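Local atomic coordinates of virulence factor (Pectobacterium carotovorum, PDB entry 2W3Y), a protein that acts as a virulence factor against Drosophila, carries a covalently attached palmitoyl group and binds to lipid vesicles. Residues A[49-60]-A[177-187]. Sequence-based numbering, arbitrary orientation.
Sequences FNEAPKHLQKQV and LFQDTSGNVFY
Leu-177 packs against Phe-49, Asn-50 and Ala-52 and reaches on to Val-60, and following its side chain outward shows how the end of a strand is packed by the connection from a neighbouring strand to a helix. CB sits beside the carbonyl oxygen of Phe-49, the same oxygen that accepts the backbone N-H of Leu-177. A chi1 of -68° lays CG beside the backbone N, and from there the two methyls part. Leu-177 CD1 lies 3.4 Å from the backbone O of Asn-50, whereas Leu-177 CD2 enters an apolar nest, 3.6 Å from Ala-52 CB and next to Val-60 CG2, with Pro-53 CD and Leu-56 CD1 slightly farther off.

The next turn of the loop extends this layer over the neighbouring strand. The Pro-53 ring turns CD toward Val-185 CG1, 3.8 Å away, and Leu-56 CD1 slants across the same methyl. At the start of helix 57-81, Val-60 sets CG2 over the centre of the Tyr-187 ring, a CH-pi contact 3.7 Å from the centroid and 12° off the normal. Gln-59, extended beyond CG, brings NE2 to the ring edge at CD2 in the ring plane. The phenol OH of Tyr-187 is hydrogen-bonded to His-175 ND1.

Polar closure comes from Asn-50, whose ND2 donates to Leu-177 O at 3.2 Å in a nearly straight bond (164°), the acceptor lying close to the amide plane. ND2 also serves Val-269 O, so two carbonyls fix the rotation of this amide, which stands almost perpendicular to the Phe-178 ring.

The arrangement joins a parallel strand pair, 40-49 beside 166-179, to the strand-to-helix connection that packs on the end of the 166-179/185-198 beta hairpin, within the mixed sheet of the Evf fold.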
ATOM      1  N   PHE A  49      13.028  -1.191   0.448  1.00 20.84           N
ATOM      2  CA  PHE A  49      13.898  -1.650   1.515  1.00 21.46           C
ATOM      3  C   PHE A  49      15.290  -1.909   0.973  1.00 21.95           C
ATOM      4  O   PHE A  49      15.507  -2.887   0.267  1.00 22.33           O
ATOM      5  CB  PHE A  49      13.325  -2.900   2.208  1.00 21.01           C
ATOM      6  CG  PHE A  49      11.964  -2.685   2.788  1.00 20.76           C
ATOM      7  CD1 PHE A  49      11.751  -1.708   3.769  1.00 20.30           C
ATOM      8  CD2 PHE A  49      10.877  -3.433   2.329  1.00 23.87           C
ATOM      9  CE1 PHE A  49      10.467  -1.496   4.313  1.00 21.72           C
ATOM     10  CE2 PHE A  49       9.601  -3.229   2.859  1.00 23.93           C
ATOM     11  CZ  PHE A  49       9.395  -2.264   3.846  1.00 22.04           C
ATOM     12  N   ASN A  50      16.201  -0.988   1.299  1.00 23.15           N
ATOM     13  CA  ASN A  50      17.610  -0.992   0.862  1.00 23.78           C
ATOM     14  C   ASN A  50      17.807  -0.511  -0.565  1.00 24.45           C
ATOM     15  O   ASN A  50      16.990  -0.776  -1.432  1.00 23.51           O
ATOM     16  CB  ASN A  50      18.262  -2.371   1.054  1.00 24.13           C
ATOM     17  CG  ASN A  50      18.248  -2.827   2.497  1.00 23.75           C
ATOM     18  OD1 ASN A  50      18.541  -2.051   3.403  1.00 23.76           O
ATOM     19  ND2 ASN A  50      17.917  -4.101   2.715  1.00 23.27           N
ATOM     20  N   GLU A  51      18.906   0.208  -0.790  1.00 25.91           N
ATOM     21  CA  GLU A  51      19.321   0.587  -2.134  1.00 27.76           C
ATOM     22  C   GLU A  51      19.652  -0.675  -2.918  1.00 28.29           C
ATOM     23  O   GLU A  51      20.180  -1.640  -2.360  1.00 28.64           O
ATOM     24  CB  GLU A  51      20.536   1.523  -2.092  1.00 28.14           C
ATOM     25  CG  GLU A  51      20.231   2.959  -1.617  1.00 29.94           C
ATOM     26  CD  GLU A  51      19.760   3.882  -2.744  1.00 33.79           C
ATOM     27  OE1 GLU A  51      19.650   3.423  -3.911  1.00 35.61           O
ATOM     28  OE2 GLU A  51      19.488   5.076  -2.465  1.00 35.92           O
ATOM     29  N   ALA A  52      19.297  -0.661  -4.195  1.00 28.90           N
ATOM     30  CA  ALA A  52      19.571  -1.754  -5.113  1.00 30.23           C
ATOM     31  C   ALA A  52      21.047  -1.754  -5.531  1.00 31.03           C
ATOM     32  O   ALA A  52      21.648  -0.690  -5.635  1.00 30.71           O
ATOM     33  CB  ALA A  52      18.683  -1.624  -6.339  1.00 29.51           C
ATOM     34  N   PRO A  53      21.633  -2.955  -5.742  1.00 32.13           N
ATOM     35  CA  PRO A  53      22.951  -3.028  -6.368  1.00 32.39           C
ATOM     36  C   PRO A  53      22.893  -2.543  -7.812  1.00 32.35           C
ATOM     37  O   PRO A  53      21.828  -2.568  -8.443  1.00 31.81           O
ATOM     38  CB  PRO A  53      23.291  -4.522  -6.320  1.00 32.69           C
ATOM     39  CG  PRO A  53      21.977  -5.216  -6.227  1.00 32.88           C
ATOM     40  CD  PRO A  53      21.111  -4.297  -5.416  1.00 32.46           C
ATOM     41  N   LYS A  54      24.043  -2.116  -8.327  1.00 32.87           N
ATOM     42  CA  LYS A  54      24.132  -1.473  -9.642  1.00 33.53           C
ATOM     43  C   LYS A  54      23.296  -2.172 -10.719  1.00 33.08           C
ATOM     44  O   LYS A  54      22.573  -1.515 -11.467  1.00 32.96           O
ATOM     45  CB  LYS A  54      25.601  -1.323 -10.078  1.00 33.49           C
ATOM     46  CG  LYS A  54      26.403  -0.329  -9.223  1.00 37.27           C
ATOM     47  CD  LYS A  54      27.449  -0.992  -8.271  1.00 40.69           C
ATOM     48  CE  LYS A  54      26.863  -1.453  -6.914  1.00 41.44           C
ATOM     49  NZ  LYS A  54      26.598  -2.922  -6.884  1.00 40.03           N
ATOM     50  N   HIS A  55      23.363  -3.502 -10.758  1.00 33.43           N
ATOM     51  CA  HIS A  55      22.661  -4.292 -11.779  1.00 33.73           C
ATOM     52  C   HIS A  55      21.138  -4.461 -11.584  1.00 34.26           C
ATOM     53  O   HIS A  55      20.471  -5.074 -12.429  1.00 34.64           O
ATOM     54  CB  HIS A  55      23.331  -5.662 -11.946  1.00 34.21           C
ATOM     55  CG  HIS A  55      23.087  -6.610 -10.809  1.00 34.49           C
ATOM     56  ND1 HIS A  55      22.224  -7.682 -10.906  1.00 35.81           N
ATOM     57  CD2 HIS A  55      23.605  -6.660  -9.559  1.00 35.06           C
ATOM     58  CE1 HIS A  55      22.215  -8.347  -9.767  1.00 34.05           C
ATOM     59  NE2 HIS A  55      23.046  -7.748  -8.932  1.00 35.41           N
ATOM     60  N   LEU A  56      20.584  -3.920 -10.495  1.00 34.03           N
ATOM     61  CA  LEU A  56      19.132  -4.024 -10.266  1.00 33.99           C
ATOM     62  C   LEU A  56      18.405  -2.672 -10.236  1.00 33.53           C
ATOM     63  O   LEU A  56      17.177  -2.632 -10.276  1.00 33.54           O
ATOM     64  CB  LEU A  56      18.826  -4.850  -8.995  1.00 33.55           C
ATOM     65  CG  LEU A  56      19.142  -6.357  -9.029  1.00 33.97           C
ATOM     66  CD1 LEU A  56      19.083  -6.967  -7.633  1.00 32.99           C
ATOM     67  CD2 LEU A  56      18.227  -7.126  -9.993  1.00 34.55           C
ATOM     68  N   GLN A  57      19.167  -1.579 -10.182  1.00 33.64           N
ATOM     69  CA  GLN A  57      18.623  -0.211 -10.059  1.00 33.36           C
ATOM     70  C   GLN A  57      17.612   0.200 -11.138  1.00 32.87           C
ATOM     71  O   GLN A  57      16.577   0.804 -10.827  1.00 31.53           O
ATOM     72  CB  GLN A  57      19.755   0.819  -9.926  1.00 33.75           C
ATOM     73  CG  GLN A  57      20.589   0.599  -8.669  1.00 36.42           C
ATOM     74  CD  GLN A  57      21.536   1.735  -8.352  1.00 39.99           C
ATOM     75  OE1 GLN A  57      21.176   2.913  -8.439  1.00 42.81           O
ATOM     76  NE2 GLN A  57      22.756   1.387  -7.962  1.00 41.46           N
ATOM     77  N   LYS A  58      17.901  -0.147 -12.394  1.00 32.36           N
ATOM     78  CA  LYS A  58      16.974   0.107 -13.502  1.00 32.83           C
ATOM     79  C   LYS A  58      15.640  -0.625 -13.321  1.00 32.24           C
ATOM     80  O   LYS A  58      14.579  -0.025 -13.483  1.00 31.92           O
ATOM     81  CB  LYS A  58      17.624  -0.298 -14.840  1.00 33.14           C
ATOM     82  CG  LYS A  58      16.723  -0.236 -16.071  1.00 34.23           C
ATOM     83  CD  LYS A  58      17.440  -0.850 -17.286  1.00 34.89           C
ATOM     84  CE  LYS A  58      16.671  -0.623 -18.573  1.00 37.90           C
ATOM     85  NZ  LYS A  58      17.414  -1.148 -19.759  1.00 40.91           N
ATOM     86  N   GLN A  59      15.718  -1.921 -13.011  1.00 31.52           N
ATOM     87  CA  GLN A  59      14.554  -2.775 -12.737  1.00 31.68           C
ATOM     88  C   GLN A  59      13.709  -2.244 -11.559  1.00 29.86           C
ATOM     89  O   GLN A  59      12.487  -2.245 -11.612  1.00 29.33           O
ATOM     90  CB  GLN A  59      15.046  -4.205 -12.477  1.00 31.70           C
ATOM     91  CG  GLN A  59      13.975  -5.253 -12.187  1.00 34.28           C
ATOM     92  CD  GLN A  59      14.534  -6.674 -12.232  1.00 34.26           C
ATOM     93  OE1 GLN A  59      15.413  -6.988 -13.049  1.00 38.89           O
ATOM     94  NE2 GLN A  59      14.026  -7.535 -11.370  1.00 36.21           N
ATOM     95  N   VAL A  60      14.378  -1.769 -10.516  1.00 29.23           N
ATOM     96  CA  VAL A  60      13.707  -1.244  -9.332  1.00 29.00           C
ATOM     97  C   VAL A  60      12.960   0.064  -9.630  1.00 28.80           C
ATOM     98  O   VAL A  60      11.804   0.240  -9.216  1.00 28.01           O
ATOM     99  CB  VAL A  60      14.695  -1.095  -8.144  1.00 28.87           C
ATOM    100  CG1 VAL A  60      14.061  -0.324  -6.994  1.00 28.24           C
ATOM    101  CG2 VAL A  60      15.161  -2.469  -7.674  1.00 29.57           C
ATOM    102  N   LEU A 177      14.909  -5.478  -1.497  1.00 22.86           N
ATOM    103  CA  LEU A 177      16.269  -5.792  -1.970  1.00 23.66           C
ATOM    104  C   LEU A 177      17.022  -6.460  -0.845  1.00 23.59           C
ATOM    105  O   LEU A 177      17.662  -5.797  -0.042  1.00 24.35           O
ATOM    106  CB  LEU A 177      16.983  -4.519  -2.455  1.00 23.23           C
ATOM    107  CG  LEU A 177      16.191  -4.169  -3.707  1.00 25.23           C
ATOM    108  CD1 LEU A 177      15.480  -2.817  -3.654  1.00 23.05           C
ATOM    109  CD2 LEU A 177      16.946  -4.477  -5.004  1.00 23.62           C
ATOM    110  N   PHE A 178      16.893  -7.779  -0.778  1.00 24.35           N
ATOM    111  CA  PHE A 178      17.413  -8.576   0.312  1.00 25.30           C
ATOM    112  C   PHE A 178      18.264  -9.701  -0.262  1.00 26.64           C
ATOM    113  O   PHE A 178      18.093 -10.097  -1.424  1.00 26.41           O
ATOM    114  CB  PHE A 178      16.261  -9.233   1.102  1.00 24.91           C
ATOM    115  CG  PHE A 178      15.386  -8.265   1.865  1.00 24.15           C
ATOM    116  CD1 PHE A 178      15.947  -7.282   2.695  1.00 23.95           C
ATOM    117  CD2 PHE A 178      14.001  -8.363   1.786  1.00 25.37           C
ATOM    118  CE1 PHE A 178      15.137  -6.395   3.415  1.00 23.02           C
ATOM    119  CE2 PHE A 178      13.181  -7.484   2.505  1.00 23.09           C
ATOM    120  CZ  PHE A 178      13.757  -6.495   3.315  1.00 24.37           C
ATOM    121  N   GLN A 179      19.133 -10.251   0.578  1.00 28.69           N
ATOM    122  CA  GLN A 179      19.966 -11.402   0.218  1.00 30.89           C
ATOM    123  C   GLN A 179      19.230 -12.733   0.331  1.00 31.96           C
ATOM    124  O   GLN A 179      18.586 -13.010   1.361  1.00 32.64           O
ATOM    125  CB  GLN A 179      21.183 -11.462   1.132  1.00 31.23           C
ATOM    126  CG  GLN A 179      22.276 -10.485   0.823  1.00 33.57           C
ATOM    127  CD  GLN A 179      23.355 -10.508   1.887  1.00 36.83           C
ATOM    128  OE1 GLN A 179      24.170 -11.428   1.938  1.00 40.03           O
ATOM    129  NE2 GLN A 179      23.351  -9.506   2.760  1.00 37.69           N
ATOM    130  N   ASP A 180      19.331 -13.564  -0.707  1.00 32.46           N
ATOM    131  CA  ASP A 180      18.967 -14.988  -0.586  1.00 33.38           C
ATOM    132  C   ASP A 180      19.973 -15.747   0.301  1.00 33.74           C
ATOM    133  O   ASP A 180      20.914 -15.145   0.829  1.00 34.06           O
ATOM    134  CB  ASP A 180      18.741 -15.660  -1.961  1.00 33.29           C
ATOM    135  CG  ASP A 180      20.027 -15.810  -2.810  1.00 33.31           C
ATOM    136  OD1 ASP A 180      21.155 -15.870  -2.272  1.00 29.89           O
ATOM    137  OD2 ASP A 180      19.881 -15.892  -4.051  1.00 33.67           O
ATOM    138  N   THR A 181      19.762 -17.051   0.486  1.00 34.85           N
ATOM    139  CA  THR A 181      20.627 -17.885   1.353  1.00 35.88           C
ATOM    140  C   THR A 181      22.078 -17.955   0.856  1.00 35.93           C
ATOM    141  O   THR A 181      23.022 -18.115   1.647  1.00 36.95           O
ATOM    142  CB  THR A 181      20.070 -19.328   1.501  1.00 36.36           C
ATOM    143  OG1 THR A 181      18.648 -19.278   1.665  1.00 37.35           O
ATOM    144  CG2 THR A 181      20.677 -20.028   2.724  1.00 36.74           C
ATOM    145  N   SER A 182      22.251 -17.813  -0.454  1.00 35.39           N
ATOM    146  CA  SER A 182      23.570 -17.830  -1.065  1.00 34.84           C
ATOM    147  C   SER A 182      24.280 -16.477  -0.999  1.00 34.34           C
ATOM    148  O   SER A 182      25.385 -16.341  -1.520  1.00 34.07           O
ATOM    149  CB  SER A 182      23.455 -18.270  -2.524  1.00 34.85           C
ATOM    150  OG  SER A 182      22.964 -19.594  -2.618  1.00 35.91           O
ATOM    151  N   GLY A 183      23.642 -15.478  -0.378  1.00 33.47           N
ATOM    152  CA  GLY A 183      24.227 -14.142  -0.245  1.00 31.67           C
ATOM    153  C   GLY A 183      23.983 -13.208  -1.423  1.00 30.62           C
ATOM    154  O   GLY A 183      24.505 -12.092  -1.457  1.00 31.22           O
ATOM    155  N   ASN A 184      23.185 -13.654  -2.391  1.00 29.29           N
ATOM    156  CA  ASN A 184      22.882 -12.850  -3.572  1.00 28.04           C
ATOM    157  C   ASN A 184      21.609 -12.036  -3.416  1.00 27.93           C
ATOM    158  O   ASN A 184      20.571 -12.560  -2.976  1.00 27.72           O
ATOM    159  CB  ASN A 184      22.766 -13.736  -4.804  1.00 27.64           C
ATOM    160  CG  ASN A 184      24.035 -14.503  -5.072  1.00 26.03           C
ATOM    161  OD1 ASN A 184      25.123 -13.939  -5.057  1.00 23.77           O
ATOM    162  ND2 ASN A 184      23.902 -15.796  -5.289  1.00 24.29           N
ATOM    163  N   VAL A 185      21.688 -10.767  -3.800  1.00 27.22           N
ATOM    164  CA  VAL A 185      20.541  -9.855  -3.686  1.00 26.83           C
ATOM    165  C   VAL A 185      19.487 -10.143  -4.744  1.00 27.04           C
ATOM    166  O   VAL A 185      19.802 -10.295  -5.934  1.00 26.55           O
ATOM    167  CB  VAL A 185      20.974  -8.372  -3.766  1.00 27.20           C
ATOM    168  CG1 VAL A 185      19.754  -7.434  -3.709  1.00 26.33           C
ATOM    169  CG2 VAL A 185      21.927  -8.036  -2.633  1.00 26.63           C
ATOM    170  N   PHE A 186      18.230 -10.214  -4.307  1.00 26.34           N
ATOM    171  CA  PHE A 186      17.108 -10.301  -5.216  1.00 26.55           C
ATOM    172  C   PHE A 186      16.200  -9.071  -5.082  1.00 26.39           C
ATOM    173  O   PHE A 186      16.203  -8.372  -4.047  1.00 25.60           O
ATOM    174  CB  PHE A 186      16.311 -11.600  -4.992  1.00 27.28           C
ATOM    175  CG  PHE A 186      15.721 -11.718  -3.610  1.00 28.41           C
ATOM    176  CD1 PHE A 186      14.511 -11.097  -3.299  1.00 28.83           C
ATOM    177  CD2 PHE A 186      16.384 -12.432  -2.614  1.00 29.61           C
ATOM    178  CE1 PHE A 186      13.968 -11.199  -2.030  1.00 28.19           C
ATOM    179  CE2 PHE A 186      15.846 -12.539  -1.329  1.00 28.76           C
ATOM    180  CZ  PHE A 186      14.632 -11.911  -1.043  1.00 28.91           C
ATOM    181  N   TYR A 187      15.439  -8.811  -6.139  1.00 26.14           N
ATOM    182  CA  TYR A 187      14.385  -7.806  -6.106  1.00 26.28           C
ATOM    183  C   TYR A 187      13.000  -8.475  -6.115  1.00 26.46           C
ATOM    184  O   TYR A 187      12.655  -9.209  -7.053  1.00 26.70           O
ATOM    185  CB  TYR A 187      14.579  -6.782  -7.242  1.00 26.17           C
ATOM    186  CG  TYR A 187      13.436  -5.814  -7.445  1.00 27.00           C
ATOM    187  CD1 TYR A 187      12.893  -5.086  -6.374  1.00 25.63           C
ATOM    188  CD2 TYR A 187      12.897  -5.622  -8.719  1.00 25.50           C
ATOM    189  CE1 TYR A 187      11.839  -4.197  -6.579  1.00 27.87           C
ATOM    190  CE2 TYR A 187      11.856  -4.740  -8.932  1.00 25.44           C
ATOM    191  CZ  TYR A 187      11.327  -4.029  -7.863  1.00 27.09           C
ATOM    192  OH  TYR A 187      10.288  -3.149  -8.082  1.00 27.53           O
TER